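Local coordinates for probable M18-family aminopeptidase 1 (Thermotoga maritima, PDB 2GLF), which removes amino-terminal residues from peptides as a metal-dependent aminopeptidase of the M18 family, at the interface of chains A and B and the interface of chains A and C. Residues are numbered along the deposited sequence; one frame, centred on the assembly and turned at random. Chains: chain A/B/C, Probable M18-family aminopeptidase 1.

Contact 1: the interface of chains A and B. Residues chain A 314, 318; chain B 69, 295.
B:Lys295 reaches out from helix 292-303 of one subunit and runs its side chain past A:Asp314 and then across A:Glu318, which sit one turn apart on helix 310-318 of the other. This small helix-to-helix patch joins two copies of the protein, in an interface that departs from exact two-fold symmetry and may help build the oligomer. The methylene carbon CG of B:Lys295 lies 4.0 Å from the carboxylate carbon CG of A:Asp314, the two side chains running alongside in opposite directions. With CG anti to the backbone N (chi1 169°), the lysine leads its chain on to A:Glu318, crossing it at about a right angle. A:Glu318 is poorly ordered, so its contacts with both chain B residues should not be pressed. The amine NZ of B:Lys295 stays 4.3 Å from the carboxylate oxygen OE2 of A:Glu318, where the opposite charges may still attract, though the atoms are not in contact. Cut back to an alanine, B:Lys295 would probably lose its packing on A:Asp314 and A:Glu318, and a positive charge near A:Glu318 with it. From a loop, B:Arg69 adds a loose salt bridge, NH2 to OE1 of A:Glu318 at 4.0 Å; as modelled, the guanidinium and carboxylate planes are 76° apart, too steep for a flat two-pronged pairing. A water joins the helices, 3.0 Å from OD2 of A:Asp314 and 3.0 Å from the backbone O of B:Lys295.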
# COMPACT_ATOMS: atom_id res chain seq x y z
N ASP A 314 49.40 25.66 24.24
CA ASP A 314 49.70 24.63 23.26
C ASP A 314 50.34 23.44 23.95
O ASP A 314 49.83 22.32 23.86
CB ASP A 314 50.65 25.15 22.18
CG ASP A 314 49.97 26.07 21.20
OD1 ASP A 314 48.78 25.82 20.89
OD2 ASP A 314 50.62 27.03 20.72
N GLU A 318 48.93 20.08 24.76
CA GLU A 318 49.74 19.08 24.05
C GLU A 318 49.92 17.86 24.95
O GLU A 318 49.82 16.71 24.51
CB GLU A 318 51.11 19.68 23.71
CG GLU A 318 51.53 19.49 22.28
CD GLU A 318 51.60 18.04 21.89
OE1 GLU A 318 50.55 17.36 21.91
OE2 GLU A 318 52.72 17.57 21.57
N ARG B 69 50.44 12.80 15.25
CA ARG B 69 50.54 11.60 16.08
C ARG B 69 50.77 10.37 15.22
O ARG B 69 50.27 9.28 15.52
CB ARG B 69 49.29 11.42 16.93
CG ARG B 69 49.19 12.39 18.12
CD ARG B 69 47.93 12.10 18.92
NE ARG B 69 47.79 12.91 20.14
CZ ARG B 69 47.70 14.24 20.17
NH1 ARG B 69 47.73 14.94 19.04
NH2 ARG B 69 47.54 14.86 21.32
N LYS B 295 48.91 25.37 16.11
CA LYS B 295 50.01 25.10 17.03
C LYS B 295 51.29 25.03 16.21
O LYS B 295 52.36 25.36 16.70
CB LYS B 295 49.78 23.78 17.76
CG LYS B 295 50.98 23.29 18.55
CD LYS B 295 50.62 22.12 19.42
CE LYS B 295 51.86 21.34 19.80
NZ LYS B 295 52.50 20.70 18.61
O HOH W 1 53.13 25.92 19.50

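Contact 2: the interface of chains A and C. Residues chain A 332, 335, 422-423; chain C 162-164.
A loop of chain C, residues 162-164, runs over two loop segments of chain A and the short 3-10 helix 333-338, at a two-fold interface where every contact recurs with the chains exchanged. The loop leads into 3-10 helix 166-168 with C:His167, predicted as a zinc ligand but not among the manganese ligands seen in this structure, while A:Gly423 comes shortly before the metal ligand A:His425, so the contact may hold the C loop near the metal site of chain A. C:Leu164 puts its CB over one face of the A:Tyr335 ring, 4.1 Å above the plane and towards the rim. The CB of A:Asn332 meets the same ring at its edge, in plane. C:Pro162 packs its CB 4.0 Å from the CB of A:Leu422. Carrying CG anti to its backbone N (chi1 -163°), A:Asn332 turns its amide towards the C:Pro162 carbonyl. A water supports the modelled amide, 2.7 Å from ND2 of A:Asn332 and 2.6 Å from O of C:Pro162. Yet OD1 of A:Asn332 then stands 3.2 Å from that O of C:Pro162, acceptor against acceptor; a flip would turn the NH2 to the carbonyl and leave OD1 to accept from the water, so the orientation is doubtful. Within the loop, the backbone N of C:Leu164 donates to the carboxylate OD1 of C:Asp163 at 2.6 Å, from 37° above the carboxylate plane.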
# COMPACT_ATOMS: atom_id res chain seq x y z
N ASN A 332 20.76 -5.38 27.87
CA ASN A 332 19.44 -5.50 28.48
C ASN A 332 18.91 -6.81 27.87
O ASN A 332 18.36 -6.81 26.77
CB ASN A 332 18.60 -4.31 28.05
CG ASN A 332 17.39 -4.09 28.91
OD1 ASN A 332 17.02 -2.96 29.19
ND2 ASN A 332 16.76 -5.18 29.34
N TYR A 335 16.46 -7.34 25.11
CA TYR A 335 16.85 -6.59 23.92
C TYR A 335 18.32 -6.77 23.58
O TYR A 335 18.95 -5.88 23.01
CB TYR A 335 16.54 -5.11 24.11
CG TYR A 335 15.21 -4.85 24.76
CD1 TYR A 335 15.13 -4.44 26.09
CD2 TYR A 335 14.02 -5.03 24.05
CE1 TYR A 335 13.90 -4.21 26.70
CE2 TYR A 335 12.78 -4.81 24.66
CZ TYR A 335 12.73 -4.40 25.98
OH TYR A 335 11.52 -4.17 26.59
N LEU A 422 21.43 0.51 32.39
CA LEU A 422 20.25 -0.13 31.83
C LEU A 422 19.15 0.93 31.87
O LEU A 422 18.97 1.59 32.88
CB LEU A 422 19.87 -1.34 32.68
CG LEU A 422 20.12 -2.71 32.06
CD1 LEU A 422 21.43 -2.73 31.29
CD2 LEU A 422 20.11 -3.77 33.15
N GLY A 423 18.45 1.11 30.76
CA GLY A 423 17.40 2.11 30.72
C GLY A 423 17.92 3.53 30.75
O GLY A 423 17.37 4.40 31.44
N PRO C 162 13.78 -2.34 33.33
CA PRO C 162 14.45 -1.27 32.58
C PRO C 162 14.12 -1.22 31.11
O PRO C 162 14.16 -2.24 30.42
CB PRO C 162 15.93 -1.54 32.84
CG PRO C 162 15.97 -3.01 32.94
CD PRO C 162 14.77 -3.32 33.80
N ASP C 163 13.78 -0.03 30.63
CA ASP C 163 13.45 0.14 29.23
C ASP C 163 14.76 0.16 28.46
O ASP C 163 15.83 0.17 29.07
CB ASP C 163 12.70 1.46 29.01
CG ASP C 163 11.93 1.49 27.70
OD1 ASP C 163 12.10 0.56 26.88
OD2 ASP C 163 11.15 2.45 27.49
N LEU C 164 14.67 0.14 27.14
CA LEU C 164 15.86 0.17 26.31
C LEU C 164 16.20 1.63 26.08
O LEU C 164 15.31 2.45 25.85
CB LEU C 164 15.56 -0.51 24.97
CG LEU C 164 16.61 -0.37 23.87
CD1 LEU C 164 17.92 -1.00 24.31
CD2 LEU C 164 16.10 -1.04 22.61
O HOH W 2 14.32 -4.87 30.45

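Contact 1 and contact 2 lie about 41 Å apart, measured between the centres of their C-alpha atoms, and share no residue. Chain A takes part in both. From helix 310-318 of contact 1, strands 321-325 and 328-329 lead to A:Asn332 and A:Tyr335 of contact 2, and this stretch carries the metal ligand A:Asp326; A:Leu422 and A:Gly423 come from far along the chain. Contact 2 belongs to a two-fold pairing, whereas contact 1 belongs to an interface that departs from exact two-fold symmetry. Combining the two kinds lets one subunit join different neighbours, in keeping with the twelve copies of the deposited assembly, which probably represents the working oligomer.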